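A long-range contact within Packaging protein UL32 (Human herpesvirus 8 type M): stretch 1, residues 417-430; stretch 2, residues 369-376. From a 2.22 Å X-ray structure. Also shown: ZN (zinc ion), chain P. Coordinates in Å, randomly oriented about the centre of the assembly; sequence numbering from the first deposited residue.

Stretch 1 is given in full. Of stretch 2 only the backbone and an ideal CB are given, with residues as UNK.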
ATOM      1  N   VAL D 417      -4.429   6.780 -28.628  1.00 48.04           N
ATOM      2  CA  VAL D 417      -4.385   6.124 -27.314  1.00 47.52           C
ATOM      3  C   VAL D 417      -4.210   4.627 -27.483  1.00 46.05           C
ATOM      4  O   VAL D 417      -3.215   4.056 -27.037  1.00 46.33           O
ATOM      5  CB  VAL D 417      -5.652   6.437 -26.497  1.00 47.65           C
ATOM      6  CG1 VAL D 417      -5.727   5.535 -25.285  1.00 46.78           C
ATOM      7  CG2 VAL D 417      -5.648   7.889 -26.072  1.00 49.26           C
ATOM      8  N   VAL D 418      -5.129   3.981 -28.203  1.00 33.37           N
ATOM      9  CA  VAL D 418      -5.000   2.544 -28.442  1.00 32.42           C
ATOM     10  C   VAL D 418      -3.718   2.237 -29.201  1.00 32.71           C
ATOM     11  O   VAL D 418      -3.029   1.252 -28.905  1.00 32.71           O
ATOM     12  CB  VAL D 418      -6.228   2.008 -29.191  1.00 32.14           C
ATOM     13  CG1 VAL D 418      -5.928   0.647 -29.727  1.00 31.83           C
ATOM     14  CG2 VAL D 418      -7.410   1.931 -28.277  1.00 32.25           C
ATOM     15  N   GLN D 419      -3.345   3.079 -30.172  1.00 41.32           N
ATOM     16  CA  GLN D 419      -2.072   2.837 -30.851  1.00 41.79           C
ATOM     17  C   GLN D 419      -0.928   2.832 -29.843  1.00 42.54           C
ATOM     18  O   GLN D 419      -0.052   1.962 -29.885  1.00 42.86           O
ATOM     19  CB  GLN D 419      -1.820   3.870 -31.956  1.00 42.48           C
ATOM     20  CG  GLN D 419      -0.630   3.499 -32.859  1.00 43.22           C
ATOM     21  CD  GLN D 419       0.094   4.720 -33.479  1.00 44.85           C
ATOM     22  OE1 GLN D 419       0.010   5.847 -32.979  1.00 45.67           O
ATOM     23  NE2 GLN D 419       0.815   4.484 -34.571  1.00 45.50           N
ATOM     24  N   THR D 420      -0.916   3.801 -28.922  1.00 38.29           N
ATOM     25  CA  THR D 420       0.196   3.884 -27.975  1.00 39.20           C
ATOM     26  C   THR D 420       0.242   2.665 -27.068  1.00 38.34           C
ATOM     27  O   THR D 420       1.317   2.104 -26.827  1.00 39.02           O
ATOM     28  CB  THR D 420       0.108   5.161 -27.146  1.00 40.29           C
ATOM     29  OG1 THR D 420       0.226   6.297 -28.013  1.00 41.58           O
ATOM     30  CG2 THR D 420       1.225   5.207 -26.138  1.00 41.19           C
ATOM     31  N   LEU D 421      -0.910   2.248 -26.541  1.00 36.50           N
ATOM     32  CA  LEU D 421      -0.929   1.070 -25.685  1.00 35.89           C
ATOM     33  C   LEU D 421      -0.486  -0.174 -26.437  1.00 35.73           C
ATOM     34  O   LEU D 421       0.198  -1.033 -25.874  1.00 36.03           O
ATOM     35  CB  LEU D 421      -2.318   0.865 -25.088  1.00 35.11           C
ATOM     36  CG  LEU D 421      -2.650   1.913 -24.040  1.00 35.55           C
ATOM     37  CD1 LEU D 421      -4.089   1.793 -23.674  1.00 35.06           C
ATOM     38  CD2 LEU D 421      -1.766   1.707 -22.834  1.00 36.17           C
ATOM     39  N   VAL D 422      -0.807  -0.276 -27.718  1.00 41.51           N
ATOM     40  CA  VAL D 422      -0.361  -1.444 -28.466  1.00 41.53           C
ATOM     41  C   VAL D 422       1.160  -1.479 -28.539  1.00 42.83           C
ATOM     42  O   VAL D 422       1.778  -2.545 -28.398  1.00 43.37           O
ATOM     43  CB  VAL D 422      -1.009  -1.445 -29.860  1.00 41.19           C
ATOM     44  CG1 VAL D 422      -0.348  -2.469 -30.759  1.00 41.77           C
ATOM     45  CG2 VAL D 422      -2.502  -1.701 -29.724  1.00 40.34           C
ATOM     46  N   PHE D 423       1.798  -0.317 -28.733  1.00 42.67           N
ATOM     47  CA  PHE D 423       3.261  -0.271 -28.788  1.00 44.05           C
ATOM     48  C   PHE D 423       3.900  -0.483 -27.427  1.00 44.28           C
ATOM     49  O   PHE D 423       5.010  -1.021 -27.341  1.00 45.27           O
ATOM     50  CB  PHE D 423       3.721   1.049 -29.386  1.00 45.37           C
ATOM     51  CG  PHE D 423       3.747   1.019 -30.861  1.00 45.70           C
ATOM     52  CD1 PHE D 423       4.733   0.319 -31.517  1.00 46.79           C
ATOM     53  CD2 PHE D 423       2.744   1.602 -31.595  1.00 44.99           C
ATOM     54  CE1 PHE D 423       4.748   0.237 -32.884  1.00 47.21           C
ATOM     55  CE2 PHE D 423       2.753   1.516 -32.973  1.00 45.22           C
ATOM     56  CZ  PHE D 423       3.761   0.834 -33.613  1.00 46.20           C
ATOM     57  N   LEU D 424       3.261  -0.002 -26.367  1.00 40.78           N
ATOM     58  CA  LEU D 424       3.738  -0.306 -25.025  1.00 40.79           C
ATOM     59  C   LEU D 424       3.728  -1.815 -24.771  1.00 40.31           C
ATOM     60  O   LEU D 424       4.737  -2.389 -24.344  1.00 40.99           O
ATOM     61  CB  LEU D 424       2.884   0.461 -24.012  1.00 40.25           C
ATOM     62  CG  LEU D 424       3.455   1.852 -23.652  1.00 41.49           C
ATOM     63  CD1 LEU D 424       3.880   2.684 -24.851  1.00 42.60           C
ATOM     64  CD2 LEU D 424       2.456   2.644 -22.836  1.00 41.11           C
ATOM     65  N   PHE D 425       2.625  -2.491 -25.123  1.00 42.78           N
ATOM     66  CA  PHE D 425       2.515  -3.936 -24.911  1.00 42.31           C
ATOM     67  C   PHE D 425       3.547  -4.709 -25.729  1.00 43.37           C
ATOM     68  O   PHE D 425       4.275  -5.548 -25.193  1.00 44.03           O
ATOM     69  CB  PHE D 425       1.100  -4.394 -25.249  1.00 41.45           C
ATOM     70  CG  PHE D 425       0.897  -5.880 -25.142  1.00 41.53           C
ATOM     71  CD1 PHE D 425       0.593  -6.470 -23.929  1.00 41.34           C
ATOM     72  CD2 PHE D 425       0.972  -6.681 -26.263  1.00 42.01           C
ATOM     73  CE1 PHE D 425       0.389  -7.834 -23.834  1.00 41.58           C
ATOM     74  CE2 PHE D 425       0.765  -8.041 -26.184  1.00 42.37           C
ATOM     75  CZ  PHE D 425       0.474  -8.621 -24.963  1.00 42.18           C
ATOM     76  N   LYS D 426       3.644  -4.441 -27.031  1.00 43.57           N
ATOM     77  CA  LYS D 426       4.698  -5.094 -27.804  1.00 44.77           C
ATOM     78  C   LYS D 426       6.069  -4.833 -27.188  1.00 45.90           C
ATOM     79  O   LYS D 426       7.005  -5.624 -27.376  1.00 46.88           O
ATOM     80  CB  LYS D 426       4.653  -4.630 -29.263  1.00 45.33           C
ATOM     81  CG  LYS D 426       3.385  -5.040 -29.990  1.00 44.27           C
ATOM     82  CD  LYS D 426       3.054  -6.515 -29.761  1.00 44.18           C
ATOM     83  CE  LYS D 426       3.747  -7.377 -30.779  1.00 45.41           C
ATOM     84  NZ  LYS D 426       3.736  -8.810 -30.414  1.00 45.98           N
ATOM     85  N   GLY D 427       6.221  -3.699 -26.500  1.00 58.72           N
ATOM     86  CA  GLY D 427       7.492  -3.386 -25.864  1.00 59.64           C
ATOM     87  C   GLY D 427       7.779  -4.241 -24.647  1.00 59.30           C
ATOM     88  O   GLY D 427       8.905  -4.708 -24.458  1.00 60.28           O
ATOM     89  N   LEU D 428       6.781  -4.436 -23.783  1.00 51.07           N
ATOM     90  CA  LEU D 428       7.027  -5.297 -22.635  1.00 50.92           C
ATOM     91  C   LEU D 428       7.300  -6.725 -23.089  1.00 51.25           C
ATOM     92  O   LEU D 428       8.067  -7.451 -22.447  1.00 51.87           O
ATOM     93  CB  LEU D 428       5.850  -5.243 -21.651  1.00 49.58           C
ATOM     94  CG  LEU D 428       4.474  -5.772 -22.018  1.00 48.61           C
ATOM     95  CD1 LEU D 428       4.401  -7.286 -22.017  1.00 48.81           C
ATOM     96  CD2 LEU D 428       3.484  -5.258 -21.010  1.00 47.84           C
ATOM     97  N   GLN D 429       6.732  -7.113 -24.226  1.00 50.55           N
ATOM     98  CA  GLN D 429       6.871  -8.442 -24.811  1.00 50.94           C
ATOM     99  C   GLN D 429       8.231  -8.675 -25.467  1.00 52.31           C
ATOM    100  O   GLN D 429       8.628  -9.828 -25.657  1.00 53.00           O
ATOM    101  CB  GLN D 429       5.730  -8.627 -25.811  1.00 50.44           C
ATOM    102  CG  GLN D 429       5.267 -10.009 -26.027  1.00 50.65           C
ATOM    103  CD  GLN D 429       4.040 -10.038 -26.902  1.00 50.13           C
ATOM    104  OE1 GLN D 429       3.734  -9.060 -27.566  1.00 50.00           O
ATOM    105  NE2 GLN D 429       3.317 -11.151 -26.896  1.00 50.27           N
ATOM    106  N   ASN D 430       8.924  -7.621 -25.890  1.00 66.62           N
ATOM    107  CA  ASN D 430      10.170  -7.766 -26.639  1.00 67.86           C
ATOM    108  C   ASN D 430      11.352  -7.094 -25.944  1.00 68.35           C
ATOM    109  O   ASN D 430      12.408  -6.935 -26.570  1.00 69.53           O
ATOM    110  CB  ASN D 430      10.024  -7.166 -28.049  1.00 68.64           C
ATOM    111  CG  ASN D 430       9.108  -7.976 -28.975  1.00 68.66           C
ATOM    112  OD1 ASN D 430       9.325  -9.173 -29.236  1.00 69.15           O
ATOM    113  ND2 ASN D 430       8.056  -7.314 -29.465  1.00 67.88           N
ATOM    114  N   UNK D 369      -5.510 -12.985 -30.650  1.00 43.90           N
ATOM    115  CA  UNK D 369      -4.671 -12.614 -29.509  1.00 42.51           C
ATOM    116  C   UNK D 369      -3.891 -11.317 -29.680  1.00 40.59           C
ATOM    117  O   UNK D 369      -4.073 -10.399 -28.872  1.00 39.10           O
ATOM    118  CB  UNK D 369      -3.682 -13.746 -29.224  1.00 42.51           C
ATOM    119  N   UNK D 370      -2.993 -11.204 -30.651  1.00 47.58           N
ATOM    120  CA  UNK D 370      -2.052 -10.088 -30.588  1.00 46.41           C
ATOM    121  C   UNK D 370      -2.786  -8.772 -30.826  1.00 44.57           C
ATOM    122  O   UNK D 370      -3.598  -8.684 -31.747  1.00 44.73           O
ATOM    123  CB  UNK D 370      -0.929 -10.267 -31.612  1.00 46.41           C
ATOM    124  N   UNK D 371      -2.569  -7.748 -29.993  1.00 37.50           N
ATOM    125  CA  UNK D 371      -3.289  -6.480 -30.198  1.00 35.92           C
ATOM    126  C   UNK D 371      -2.757  -5.661 -31.369  1.00 35.70           C
ATOM    127  O   UNK D 371      -3.479  -4.793 -31.856  1.00 34.94           O
ATOM    128  CB  UNK D 371      -3.217  -5.635 -28.925  1.00 35.92           C
ATOM    129  N   UNK D 372      -1.495  -5.828 -31.779  1.00 41.23           N
ATOM    130  CA  UNK D 372      -1.020  -5.141 -32.984  1.00 41.47           C
ATOM    131  C   UNK D 372      -1.597  -5.771 -34.249  1.00 41.93           C
ATOM    132  O   UNK D 372      -1.794  -5.073 -35.255  1.00 41.53           O
ATOM    133  CB  UNK D 372       0.509  -5.165 -33.041  1.00 41.47           C
ATOM    134  N   UNK D 373      -1.808  -7.090 -34.251  1.00 43.73           N
ATOM    135  CA  UNK D 373      -2.482  -7.726 -35.378  1.00 44.26           C
ATOM    136  C   UNK D 373      -3.914  -7.233 -35.508  1.00 43.19           C
ATOM    137  O   UNK D 373      -4.443  -7.112 -36.623  1.00 43.26           O
ATOM    138  CB  UNK D 373      -2.462  -9.248 -35.223  1.00 44.26           C
ATOM    139  N   UNK D 374      -4.590  -7.028 -34.374  1.00 44.26           N
ATOM    140  CA  UNK D 374      -5.969  -6.540 -34.379  1.00 43.42           C
ATOM    141  C   UNK D 374      -6.059  -5.115 -34.911  1.00 42.22           C
ATOM    142  O   UNK D 374      -7.018  -4.764 -35.609  1.00 42.33           O
ATOM    143  CB  UNK D 374      -6.559  -6.606 -32.969  1.00 43.42           C
ATOM    144  N   UNK D 375      -5.124  -4.253 -34.514  1.00 47.43           N
ATOM    145  CA  UNK D 375      -5.116  -2.884 -35.018  1.00 46.43           C
ATOM    146  C   UNK D 375      -4.900  -2.888 -36.524  1.00 46.88           C
ATOM    147  O   UNK D 375      -5.639  -2.241 -37.275  1.00 46.70           O
ATOM    148  CB  UNK D 375      -4.034  -2.054 -34.323  1.00 46.43           C
ATOM    149  N   UNK D 376      -3.939  -3.700 -36.984  1.00 41.55           N
ATOM    150  CA  UNK D 376      -3.607  -3.811 -38.404  1.00 41.89           C
ATOM    151  C   UNK D 376      -4.802  -4.273 -39.232  1.00 42.07           C
ATOM    152  O   UNK D 376      -5.055  -3.737 -40.312  1.00 41.95           O
ATOM    153  CB  UNK D 376      -2.437  -4.778 -38.597  1.00 41.89           C
TER
HETATM  154 ZN    ZN P 502      -0.571 -10.389 -37.437  1.00 47.64          ZN

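Position 369 has phi/psi of -120/-62, and its ideal CB finds nothing of stretch 1 within 5.5 Å. Stretch 1 sets no requirement here, so many side chains would do. The deposited residue is Cys369, which makes no contact with the helix 417-430.

At position 370, phi/psi of -69/132 is extended, and the helical residues begin immediately afterwards, which makes this an N-cap site. CA-to-CB points sideways, but the ideal CB lies 5.0 Å from Lys426 NZ. A short acceptor such as Ser, Thr, Asn or Asp could cap; the nearby ammonium group favours an acid. The residue is Asp370. Its OD1 accepts from the amide N of 373 at 3.2 Å and, in a weak bond, from the amide N of 372 at 2.7 Å, while its OD2 forms a salt bridge with Lys426 NZ at 2.7 Å. Within stretch 1, Lys426 NZ also donates to Gln429 OE1 at 2.9 Å.

Position 371 opens the helix at phi -75, and CA-to-CB points toward stretch 1. The ideal CB is 4.1 Å from Val422 CG2 and 5.1 Å from Phe425 CD2, an apolar setting. Ala, Val or Pro would suit; proline is well tolerated in a first turn, where its missing amide hydrogen costs little. It is Pro371, with CG 3.5 Å from Phe425 CD2, meeting the ring obliquely, and CB 4.2 Å from Val422 CG2.

Position 372 is where the backbones come close, its CA 5.9 Å from Val422 CA. The ideal CB sits 3.6 Å from Val422 CG1 and 4.2 Å from Lys426 CG, so an aliphatic side chain is expected, Leu, Ile or Met among them. Leu372 (chi1 t, chi2 p) packs its CB against these same two atoms.

Position 373 points sideways, with no atom of stretch 1 near its ideal CB. The zinc ion is the visible clue, and Cys, His or Asp could serve as ligand. Cys373 binds it, SG to ZN 2.3 Å, alongside three atoms from elsewhere in the structure.

Position 374 is helical and out of reach, leaving the choice wide; it is Ala374.

Position 375 lies one turn after 371 and again points toward stretch 1, but its ideal CB is 4.9 Å from Val422 CG2. This wider gap invites a longer apolar chain such as Leu or Met. Leu375 places CD1 4.2 Å from Val418 CG1, and CD2 4.2 Å from Gln419 CG and 4.4 Å from Val422 CG2.

Position 376 is out of reach and permissive; Asn376 hydrogen-bonds elsewhere in the structure.

Stretch 2 (369-376) CDPLCALN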
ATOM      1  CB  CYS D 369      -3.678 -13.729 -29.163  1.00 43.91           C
ATOM      2  SG  CYS D 369      -4.513 -15.216 -28.707  1.00 46.35           S
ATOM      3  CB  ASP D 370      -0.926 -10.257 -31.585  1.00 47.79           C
ATOM      4  CG  ASP D 370       0.180  -9.237 -31.371  1.00 47.36           C
ATOM      5  OD1 ASP D 370       0.001  -8.088 -31.813  1.00 46.29           O
ATOM      6  OD2 ASP D 370       1.209  -9.553 -30.722  1.00 48.39           O
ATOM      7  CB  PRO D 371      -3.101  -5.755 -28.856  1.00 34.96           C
ATOM      8  CG  PRO D 371      -1.801  -6.245 -28.352  1.00 35.75           C
ATOM      9  CD  PRO D 371      -1.629  -7.662 -28.857  1.00 37.42           C
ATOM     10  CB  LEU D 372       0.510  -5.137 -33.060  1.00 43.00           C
ATOM     11  CG  LEU D 372       1.059  -4.450 -34.318  1.00 43.68           C
ATOM     12  CD1 LEU D 372       0.495  -3.047 -34.362  1.00 42.09           C
ATOM     13  CD2 LEU D 372       2.592  -4.418 -34.385  1.00 45.77           C
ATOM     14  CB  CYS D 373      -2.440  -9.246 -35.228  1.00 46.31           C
ATOM     15  SG  CYS D 373      -0.735  -9.918 -35.194  1.00 48.73           S
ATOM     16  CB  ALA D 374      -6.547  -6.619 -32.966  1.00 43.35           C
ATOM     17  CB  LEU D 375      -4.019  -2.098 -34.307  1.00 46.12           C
ATOM     18  CG  LEU D 375      -3.947  -0.590 -34.482  1.00 45.74           C
ATOM     19  CD1 LEU D 375      -5.142   0.036 -33.836  1.00 45.16           C
ATOM     20  CD2 LEU D 375      -2.687  -0.058 -33.839  1.00 46.28           C
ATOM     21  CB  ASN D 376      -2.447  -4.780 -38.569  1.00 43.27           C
ATOM     22  CG  ASN D 376      -1.126  -4.138 -38.352  1.00 43.83           C
ATOM     23  OD1 ASN D 376      -1.021  -2.919 -38.277  1.00 43.23           O
ATOM     24  ND2 ASN D 376      -0.086  -4.951 -38.276  1.00 45.64           N
TER
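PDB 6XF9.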